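Local structure of hyperpolarization-activated (Ih) channel (Strongylocentrotus purpuratus, 2PTM) at residues Glu39-Gly44 with Leu94-Phe99; Arg31-Asp36 with Pro101-Ile106. The protein probably forms a voltage-gated cation channel of the HCN type, of which this chain is the cytoplasmic C-terminal part, the C-linker with the cyclic nucleotide-binding domain. All coordinates share one frame; numbering follows the deposited sequence.

From the N terminus, the chain runs through helix 5-23 and then helix 28-42, which supplies the first segment of both interactions. After several more helices it enters the beta part of the cyclic nucleotide-binding domain at strand 95-99, where interaction 1 closes a loop of 49 residues. A few residues on, at 101-106, interaction 2 closes a longer loop of 64 residues. Interaction 1 is therefore nested inside interaction 2. Together they fasten one helix of the C-linker to the start of the beta roll at two points, their centres about 12 Å apart. Phe99 packs on Val105 between them. Both also touch the cobalt hexammine ion and the second subunit.

Interaction 1: Glu39-Gly44 with Leu94-Phe99; sequences EYRYRG and LEFEVF. With NCO (cobalt hexammine(III)), chain B.
Apolar packing and an arginine laid beside a phenylalanine join the C-terminal end of helix 28-42 to strand 95-99, an outermost strand, within this chain, of its antiparallel sheet. Tyr40 meets Val98 through CD2 and CG1, 4.0 Å apart, and its ring also stacks on Tyr162. Arg41 has CG anti to the backbone N (chi1 179°) and stays extended to NE, which carries the side chain across to the strand. On the way its CG passes Val98 CG2 at 4.1 Å. Farther out, Arg41 NE lies 3.9 Å from Phe96 CE2, near the plane of the ring and at its edge. The guanidinium and ring planes are 75° apart, so the two groups do not stack. Arg41 NH1 is hydrogen-bonded to Tyr37 OH and, weakly, to a water 3.3 Å away. That water donates to Phe96 O.

Glu39 takes no part in this packing; its carboxylate accepts hydrogen bonds from a bound cobalt hexammine ion. Its OE1 accepts from N6 and N4 of the complex, both at 2.9 Å, and its OE2 accepts from N1 at 3.2 Å. A glutamine in its place would probably weaken the hold on the trivalent cation, because the negative charge and one of the two accepting oxygens would be lost, although Asp36 OD1 would still bind it. The end of a C-linker helix lies against an edge strand of the beta roll of a cyclic nucleotide-binding domain.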
ATOM      1  N   GLU A  39      -2.635  23.809 -15.601  1.00 23.77           N
ATOM      2  CA  GLU A  39      -3.528  24.300 -16.638  1.00 20.92           C
ATOM      3  C   GLU A  39      -3.425  23.417 -17.872  1.00 23.97           C
ATOM      4  O   GLU A  39      -4.435  23.031 -18.459  1.00 28.38           O
ATOM      5  CB  GLU A  39      -3.205  25.746 -17.022  1.00 23.39           C
ATOM      6  CG  GLU A  39      -4.140  26.266 -18.122  1.00 31.41           C
ATOM      7  CD  GLU A  39      -3.721  27.609 -18.679  1.00 38.97           C
ATOM      8  OE1 GLU A  39      -2.524  27.787 -18.975  1.00 43.02           O
ATOM      9  OE2 GLU A  39      -4.591  28.490 -18.826  1.00 41.54           O
ATOM     10  N   TYR A  40      -2.198  23.097 -18.270  1.00 24.79           N
ATOM     11  CA  TYR A  40      -1.985  22.305 -19.483  1.00 24.70           C
ATOM     12  C   TYR A  40      -2.540  20.898 -19.340  1.00 25.57           C
ATOM     13  O   TYR A  40      -3.208  20.377 -20.242  1.00 25.63           O
ATOM     14  CB  TYR A  40      -0.500  22.221 -19.853  1.00 22.88           C
ATOM     15  CG  TYR A  40      -0.285  21.480 -21.154  1.00 24.14           C
ATOM     16  CD1 TYR A  40      -0.232  22.160 -22.369  1.00 24.66           C
ATOM     17  CD2 TYR A  40      -0.171  20.096 -21.176  1.00 26.00           C
ATOM     18  CE1 TYR A  40      -0.048  21.471 -23.570  1.00 25.65           C
ATOM     19  CE2 TYR A  40       0.010  19.408 -22.365  1.00 26.50           C
ATOM     20  CZ  TYR A  40       0.074  20.099 -23.555  1.00 27.44           C
ATOM     21  OH  TYR A  40       0.250  19.402 -24.735  1.00 29.55           O
ATOM     22  N   ARG A  41      -2.245  20.270 -18.211  1.00 23.20           N
ATOM     23  CA  ARG A  41      -2.636  18.879 -18.029  1.00 24.62           C
ATOM     24  C   ARG A  41      -4.126  18.723 -17.792  1.00 27.86           C
ATOM     25  O   ARG A  41      -4.763  17.865 -18.403  1.00 30.51           O
ATOM     26  CB  ARG A  41      -1.878  18.226 -16.883  1.00 21.12           C
ATOM     27  CG  ARG A  41      -2.314  16.788 -16.701  1.00 24.16           C
ATOM     28  CD  ARG A  41      -1.465  16.030 -15.713  1.00 26.06           C
ATOM     29  NE  ARG A  41      -2.027  14.704 -15.457  1.00 26.77           N
ATOM     30  CZ  ARG A  41      -1.479  13.808 -14.644  1.00 33.29           C
ATOM     31  NH1 ARG A  41      -0.343  14.087 -14.015  1.00 36.32           N
ATOM     32  NH2 ARG A  41      -2.059  12.631 -14.468  1.00 34.35           N
ATOM     33  N   TYR A  42      -4.682  19.548 -16.909  1.00 24.73           N
ATOM     34  CA  TYR A  42      -6.051  19.326 -16.437  1.00 33.57           C
ATOM     35  C   TYR A  42      -7.084  20.228 -17.107  1.00 39.05           C
ATOM     36  O   TYR A  42      -8.266  19.880 -17.175  1.00 43.03           O
ATOM     37  CB  TYR A  42      -6.132  19.413 -14.902  1.00 33.92           C
ATOM     38  CG  TYR A  42      -5.233  18.415 -14.188  1.00 34.11           C
ATOM     39  CD1 TYR A  42      -5.583  17.069 -14.093  1.00 35.88           C
ATOM     40  CD2 TYR A  42      -4.036  18.816 -13.613  1.00 33.73           C
ATOM     41  CE1 TYR A  42      -4.759  16.153 -13.449  1.00 36.28           C
ATOM     42  CE2 TYR A  42      -3.202  17.902 -12.969  1.00 35.52           C
ATOM     43  CZ  TYR A  42      -3.574  16.576 -12.888  1.00 37.71           C
ATOM     44  OH  TYR A  42      -2.747  15.674 -12.249  1.00 42.06           O
ATOM     45  N   ARG A  43      -6.638  21.376 -17.608  1.00 38.20           N
ATOM     46  CA  ARG A  43      -7.512  22.281 -18.355  1.00 42.03           C
ATOM     47  C   ARG A  43      -8.770  22.660 -17.579  1.00 39.79           C
ATOM     48  O   ARG A  43      -9.857  22.782 -18.157  1.00 38.06           O
ATOM     49  CB  ARG A  43      -7.893  21.670 -19.707  1.00 48.73           C
ATOM     50  CG  ARG A  43      -6.699  21.316 -20.592  1.00 53.37           C
ATOM     51  CD  ARG A  43      -5.959  22.561 -21.059  1.00 58.76           C
ATOM     52  NE  ARG A  43      -4.813  22.239 -21.913  1.00 64.75           N
ATOM     53  CZ  ARG A  43      -4.915  21.888 -23.191  1.00 69.80           C
ATOM     54  NH1 ARG A  43      -6.113  21.808 -23.755  1.00 71.82           N
ATOM     55  NH2 ARG A  43      -3.827  21.614 -23.904  1.00 70.60           N
ATOM     56  N   GLY A  44      -8.625  22.835 -16.270  1.00 37.15           N
ATOM     57  CA  GLY A  44      -9.703  23.358 -15.447  1.00 38.37           C
ATOM     58  C   GLY A  44     -10.644  22.310 -14.889  1.00 41.57           C
ATOM     59  O   GLY A  44     -11.653  22.638 -14.267  1.00 43.82           O
ATOM     60  N   LEU A  94      -0.251   1.149 -18.735  1.00 26.25           N
ATOM     61  CA  LEU A  94       0.394   2.436 -19.011  1.00 24.76           C
ATOM     62  C   LEU A  94      -0.000   3.508 -17.988  1.00 25.67           C
ATOM     63  O   LEU A  94      -1.126   3.517 -17.503  1.00 27.41           O
ATOM     64  CB  LEU A  94       0.049   2.911 -20.425  1.00 23.11           C
ATOM     65  CG  LEU A  94       0.595   2.093 -21.596  1.00 23.94           C
ATOM     66  CD1 LEU A  94       0.088   2.674 -22.911  1.00 26.42           C
ATOM     67  CD2 LEU A  94       2.117   2.071 -21.571  1.00 24.21           C
ATOM     68  N   GLU A  95       0.928   4.403 -17.657  1.00 24.47           N
ATOM     69  CA  GLU A  95       0.631   5.537 -16.782  1.00 26.58           C
ATOM     70  C   GLU A  95       0.788   6.846 -17.545  1.00 24.45           C
ATOM     71  O   GLU A  95       1.819   7.086 -18.159  1.00 23.70           O
ATOM     72  CB  GLU A  95       1.564   5.543 -15.570  1.00 28.38           C
ATOM     73  CG  GLU A  95       1.256   4.449 -14.560  1.00 34.00           C
ATOM     74  CD  GLU A  95      -0.040   4.702 -13.809  0.50 34.97           C
ATOM     75  OE1 GLU A  95      -0.417   5.881 -13.656  0.50 33.69           O
ATOM     76  OE2 GLU A  95      -0.678   3.724 -13.371  0.50 37.03           O
ATOM     77  N   PHE A  96      -0.231   7.694 -17.505  1.00 22.42           N
ATOM     78  CA  PHE A  96      -0.172   8.979 -18.207  1.00 22.92           C
ATOM     79  C   PHE A  96       0.789   9.935 -17.507  1.00 21.48           C
ATOM     80  O   PHE A  96       0.753  10.079 -16.284  1.00 22.34           O
ATOM     81  CB  PHE A  96      -1.567   9.591 -18.255  1.00 25.26           C
ATOM     82  CG  PHE A  96      -1.646  10.873 -19.025  1.00 28.33           C
ATOM     83  CD1 PHE A  96      -1.353  10.903 -20.376  1.00 33.98           C
ATOM     84  CD2 PHE A  96      -2.027  12.048 -18.401  1.00 31.35           C
ATOM     85  CE1 PHE A  96      -1.441  12.082 -21.094  1.00 35.90           C
ATOM     86  CE2 PHE A  96      -2.123  13.234 -19.119  1.00 33.47           C
ATOM     87  CZ  PHE A  96      -1.821  13.251 -20.464  1.00 34.21           C
ATOM     88  N   GLU A  97       1.657  10.582 -18.272  1.00 20.23           N
ATOM     89  CA  GLU A  97       2.595  11.550 -17.706  1.00 21.35           C
ATOM     90  C   GLU A  97       2.650  12.734 -18.643  1.00 20.45           C
ATOM     91  O   GLU A  97       2.513  12.570 -19.852  1.00 22.80           O
ATOM     92  CB  GLU A  97       4.006  10.947 -17.549  1.00 21.97           C
ATOM     93  CG  GLU A  97       4.099   9.824 -16.495  1.00 22.11           C
ATOM     94  CD  GLU A  97       5.525   9.399 -16.198  1.00 24.75           C
ATOM     95  OE1 GLU A  97       6.421  10.268 -16.169  1.00 26.44           O
ATOM     96  OE2 GLU A  97       5.750   8.192 -15.987  1.00 26.32           O
ATOM     97  N   VAL A  98       2.844  13.924 -18.089  1.00 17.45           N
ATOM     98  CA  VAL A  98       3.019  15.115 -18.910  1.00 17.39           C
ATOM     99  C   VAL A  98       4.322  15.762 -18.497  1.00 19.93           C
ATOM    100  O   VAL A  98       4.616  15.844 -17.297  1.00 19.95           O
ATOM    101  CB  VAL A  98       1.857  16.129 -18.709  1.00 18.27           C
ATOM    102  CG1 VAL A  98       2.245  17.499 -19.251  1.00 19.95           C
ATOM    103  CG2 VAL A  98       0.580  15.632 -19.377  1.00 19.25           C
ATOM    104  N   PHE A  99       5.106  16.200 -19.488  1.00 18.67           N
ATOM    105  CA  PHE A  99       6.326  16.964 -19.256  1.00 18.48           C
ATOM    106  C   PHE A  99       6.294  18.275 -20.060  1.00 19.01           C
ATOM    107  O   PHE A  99       5.518  18.424 -21.014  1.00 20.83           O
ATOM    108  CB  PHE A  99       7.583  16.145 -19.624  1.00 18.11           C
ATOM    109  CG  PHE A  99       7.900  15.025 -18.656  1.00 21.79           C
ATOM    110  CD1 PHE A  99       8.816  15.215 -17.618  1.00 22.52           C
ATOM    111  CD2 PHE A  99       7.304  13.780 -18.796  1.00 23.20           C
ATOM    112  CE1 PHE A  99       9.115  14.201 -16.726  1.00 22.54           C
ATOM    113  CE2 PHE A  99       7.596  12.743 -17.908  1.00 23.44           C
ATOM    114  CZ  PHE A  99       8.510  12.956 -16.866  1.00 23.69           C
TER
HETATM  115 CO   NCO B 301      -1.365  31.318 -17.770  0.50 17.76          CO
HETATM  116  N1  NCO B 301      -3.497  31.139 -17.508  1.00 37.97           N
HETATM  117  N2  NCO B 301      -1.616  33.305 -18.599  1.00 30.30           N
HETATM  118  N3  NCO B 301      -0.963  32.156 -15.749  1.00 33.66           N
HETATM  119  N4  NCO B 301      -1.561  30.379 -19.927  1.00 23.55           N
HETATM  120  N5  NCO B 301       0.769  31.485 -18.101  1.00 40.36           N
HETATM  121  N6  NCO B 301      -1.170  29.268 -16.922  1.00 30.63           N
HETATM  122  O   HOH W   1       1.874  11.649 -14.013  1.00 40.58           O

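Interaction 2: Arg31-Asp36 with Pro101-Ile106; sequences RNKILD and PADYVI. With NCO (cobalt hexammine(III)), chain B.
Lys33 reaches Asp103 because its CG stands anti to the backbone N (chi1 177°) and the rest of the chain stays extended to NZ. Asp103 comes from the opposite direction, its CG beside its own backbone N (chi1 -80°). The contact is a salt bridge between helix 28-42 of the C-linker and the turn that leads into strand 104-106 of the beta roll. The backbones stay well apart, with Lys33 CA and Pro101 CA at 10.1 Å, so the link depends on the length of the lysine. Lys33 NZ donates to Asp103 OD1 at 3.0 Å. It meets that oxygen on the syn side, 19° out of the carboxylate plane. Lys33 CE also lies close to Asp103 OD1, at 3.5 Å.

Each end of the bridge has a second partner. Lys33 NZ forms another salt bridge with Asp63 of the second subunit, so one ammonium group joins the helix, the roll and a neighbouring chain. Asp103 OD2 accepts from Gln100 N, which would help to fix the rotation of the carboxylate. Asp103 is buried, and the lysine probably helps to offset its charge.

Beyond the turn, Val105 and Ile106 form a classic beta bulge opposite Val157, and Ile106 touches the bound cyclic AMP. The salt bridge itself lies away from that pocket. One helical turn after Lys33, Asp36 binds the cobalt hexammine: Asp36 OD1 accepts from N6 of the complex at 3.0 Å and from N5 at 3.1 Å.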
ATOM      1  N   ARG A  31       6.847  28.807  -9.660  1.00 36.68           N
ATOM      2  CA  ARG A  31       5.419  28.890  -9.392  1.00 34.90           C
ATOM      3  C   ARG A  31       4.684  28.880 -10.714  1.00 33.64           C
ATOM      4  O   ARG A  31       3.689  28.185 -10.876  1.00 33.29           O
ATOM      5  CB  ARG A  31       5.072  30.173  -8.633  1.00 37.96           C
ATOM      6  CG  ARG A  31       5.657  30.249  -7.233  1.00 39.83           C
ATOM      7  CD  ARG A  31       4.934  31.276  -6.378  1.00 42.31           C
ATOM      8  NE  ARG A  31       5.673  31.541  -5.144  1.00 47.30           N
ATOM      9  CZ  ARG A  31       5.194  32.232  -4.116  1.00 50.31           C
ATOM     10  NH1 ARG A  31       3.964  32.724  -4.165  1.00 50.18           N
ATOM     11  NH2 ARG A  31       5.940  32.426  -3.035  1.00 53.73           N
ATOM     12  N   ASN A  32       5.183  29.664 -11.662  1.00 32.53           N
ATOM     13  CA  ASN A  32       4.566  29.736 -12.981  1.00 35.36           C
ATOM     14  C   ASN A  32       4.667  28.432 -13.759  1.00 31.77           C
ATOM     15  O   ASN A  32       3.751  28.079 -14.494  1.00 29.59           O
ATOM     16  CB  ASN A  32       5.133  30.908 -13.779  1.00 38.30           C
ATOM     17  CG  ASN A  32       4.614  32.239 -13.280  1.00 42.37           C
ATOM     18  OD1 ASN A  32       3.449  32.349 -12.895  1.00 42.56           O
ATOM     19  ND2 ASN A  32       5.471  33.257 -13.277  1.00 42.79           N
ATOM     20  N   LYS A  33       5.771  27.710 -13.582  1.00 32.57           N
ATOM     21  CA  LYS A  33       5.930  26.409 -14.227  1.00 30.04           C
ATOM     22  C   LYS A  33       4.862  25.443 -13.728  1.00 29.75           C
ATOM     23  O   LYS A  33       4.239  24.713 -14.508  1.00 27.50           O
ATOM     24  CB  LYS A  33       7.319  25.832 -13.955  1.00 31.39           C
ATOM     25  CG  LYS A  33       7.520  24.430 -14.534  1.00 30.00           C
ATOM     26  CD  LYS A  33       8.962  23.948 -14.431  1.00 31.48           C
ATOM     27  CE  LYS A  33       9.180  22.685 -15.307  1.00 29.77           C
ATOM     28  NZ  LYS A  33      10.274  21.839 -14.794  1.00 37.24           N
ATOM     29  N   ILE A  34       4.651  25.454 -12.419  1.00 26.79           N
ATOM     30  CA  ILE A  34       3.666  24.580 -11.792  1.00 25.68           C
ATOM     31  C   ILE A  34       2.241  24.938 -12.209  1.00 25.03           C
ATOM     32  O   ILE A  34       1.466  24.064 -12.583  1.00 27.63           O
ATOM     33  CB  ILE A  34       3.833  24.600 -10.273  1.00 26.91           C
ATOM     34  CG1 ILE A  34       5.188  23.985  -9.928  1.00 26.95           C
ATOM     35  CG2 ILE A  34       2.692  23.852  -9.582  1.00 27.91           C
ATOM     36  CD1 ILE A  34       5.628  24.201  -8.495  1.00 29.89           C
ATOM     37  N   LEU A  35       1.897  26.220 -12.167  1.00 24.26           N
ATOM     38  CA  LEU A  35       0.559  26.644 -12.603  1.00 23.06           C
ATOM     39  C   LEU A  35       0.321  26.318 -14.077  1.00 24.49           C
ATOM     40  O   LEU A  35      -0.756  25.850 -14.443  1.00 23.62           O
ATOM     41  CB  LEU A  35       0.347  28.135 -12.337  1.00 26.25           C
ATOM     42  CG  LEU A  35       0.390  28.531 -10.859  1.00 30.40           C
ATOM     43  CD1 LEU A  35       0.284  30.051 -10.701  1.00 34.50           C
ATOM     44  CD2 LEU A  35      -0.733  27.834 -10.082  1.00 33.05           C
ATOM     45  N   ASP A  36       1.325  26.557 -14.922  1.00 24.37           N
ATOM     46  CA  ASP A  36       1.231  26.193 -16.344  1.00 25.54           C
ATOM     47  C   ASP A  36       1.012  24.693 -16.538  1.00 23.83           C
ATOM     48  O   ASP A  36       0.286  24.256 -17.451  1.00 23.09           O
ATOM     49  CB  ASP A  36       2.509  26.579 -17.087  1.00 28.41           C
ATOM     50  CG  ASP A  36       2.668  28.073 -17.251  1.00 31.28           C
ATOM     51  OD1 ASP A  36       1.778  28.827 -16.817  1.00 33.55           O
ATOM     52  OD2 ASP A  36       3.699  28.491 -17.812  1.00 30.81           O
ATOM     53  N   PRO A 101       8.415  21.849 -21.873  1.00 23.75           N
ATOM     54  CA  PRO A 101       9.586  22.195 -22.683  1.00 22.89           C
ATOM     55  C   PRO A 101      10.856  22.307 -21.837  1.00 25.54           C
ATOM     56  O   PRO A 101      10.818  22.903 -20.754  1.00 23.28           O
ATOM     57  CB  PRO A 101       9.209  23.562 -23.260  1.00 23.03           C
ATOM     58  CG  PRO A 101       7.747  23.522 -23.358  1.00 22.96           C
ATOM     59  CD  PRO A 101       7.255  22.699 -22.196  1.00 22.57           C
ATOM     60  N   ALA A 102      11.941  21.709 -22.333  1.00 21.71           N
ATOM     61  CA  ALA A 102      13.249  21.694 -21.678  1.00 22.47           C
ATOM     62  C   ALA A 102      13.383  20.721 -20.485  1.00 23.43           C
ATOM     63  O   ALA A 102      14.468  20.581 -19.921  1.00 25.70           O
ATOM     64  CB  ALA A 102      13.707  23.127 -21.304  1.00 25.68           C
ATOM     65  N   ASP A 103      12.301  20.044 -20.103  1.00 21.98           N
ATOM     66  CA  ASP A 103      12.393  19.009 -19.068  1.00 20.78           C
ATOM     67  C   ASP A 103      13.264  17.847 -19.538  1.00 22.86           C
ATOM     68  O   ASP A 103      13.115  17.367 -20.661  1.00 23.65           O
ATOM     69  CB  ASP A 103      11.018  18.432 -18.724  1.00 19.88           C
ATOM     70  CG  ASP A 103      10.224  19.303 -17.778  1.00 24.76           C
ATOM     71  OD1 ASP A 103      10.764  20.325 -17.290  1.00 30.01           O
ATOM     72  OD2 ASP A 103       9.049  18.952 -17.523  1.00 22.99           O
ATOM     73  N   TYR A 104      14.153  17.379 -18.669  1.00 22.95           N
ATOM     74  CA  TYR A 104      14.851  16.121 -18.919  1.00 23.05           C
ATOM     75  C   TYR A 104      14.034  14.952 -18.378  1.00 23.91           C
ATOM     76  O   TYR A 104      13.943  14.755 -17.172  1.00 24.28           O
ATOM     77  CB  TYR A 104      16.247  16.130 -18.291  1.00 25.34           C
ATOM     78  CG  TYR A 104      17.250  16.938 -19.075  1.00 27.53           C
ATOM     79  CD1 TYR A 104      18.017  16.355 -20.076  1.00 31.23           C
ATOM     80  CD2 TYR A 104      17.427  18.285 -18.817  1.00 32.95           C
ATOM     81  CE1 TYR A 104      18.931  17.098 -20.795  1.00 35.78           C
ATOM     82  CE2 TYR A 104      18.334  19.032 -19.523  1.00 36.96           C
ATOM     83  CZ  TYR A 104      19.082  18.442 -20.509  1.00 39.89           C
ATOM     84  OH  TYR A 104      19.974  19.217 -21.203  1.00 42.73           O
ATOM     85  N   VAL A 105      13.423  14.189 -19.275  1.00 20.30           N
ATOM     86  CA  VAL A 105      12.676  13.003 -18.874  1.00 19.46           C
ATOM     87  C   VAL A 105      13.650  11.929 -18.405  1.00 20.81           C
ATOM     88  O   VAL A 105      13.372  11.193 -17.459  1.00 23.91           O
ATOM     89  CB  VAL A 105      11.858  12.445 -20.038  1.00 19.84           C
ATOM     90  CG1 VAL A 105      10.973  11.275 -19.569  1.00 20.37           C
ATOM     91  CG2 VAL A 105      11.023  13.557 -20.668  1.00 22.30           C
ATOM     92  N   ILE A 106      14.795  11.864 -19.071  1.00 18.20           N
ATOM     93  CA  ILE A 106      15.819  10.856 -18.789  1.00 19.66           C
ATOM     94  C   ILE A 106      17.187  11.498 -18.808  1.00 23.79           C
ATOM     95  O   ILE A 106      17.474  12.312 -19.683  1.00 24.63           O
ATOM     96  CB  ILE A 106      15.799   9.734 -19.849  1.00 18.94           C
ATOM     97  CG1 ILE A 106      14.556   8.849 -19.678  1.00 19.55           C
ATOM     98  CG2 ILE A 106      17.057   8.858 -19.750  1.00 21.04           C
ATOM     99  CD1 ILE A 106      14.448   7.741 -20.751  1.00 19.89           C
TER
HETATM  100 CO   NCO B 301      -1.365  31.318 -17.770  0.50 17.76          CO
HETATM  101  N1  NCO B 301      -3.497  31.139 -17.508  1.00 37.97           N
HETATM  102  N2  NCO B 301      -1.616  33.305 -18.599  1.00 30.30           N
HETATM  103  N3  NCO B 301      -0.963  32.156 -15.749  1.00 33.66           N
HETATM  104  N4  NCO B 301      -1.561  30.379 -19.927  1.00 23.55           N
HETATM  105  N5  NCO B 301       0.769  31.485 -18.101  1.00 40.36           N
HETATM  106  N6  NCO B 301      -1.170  29.268 -16.922  1.00 30.63           N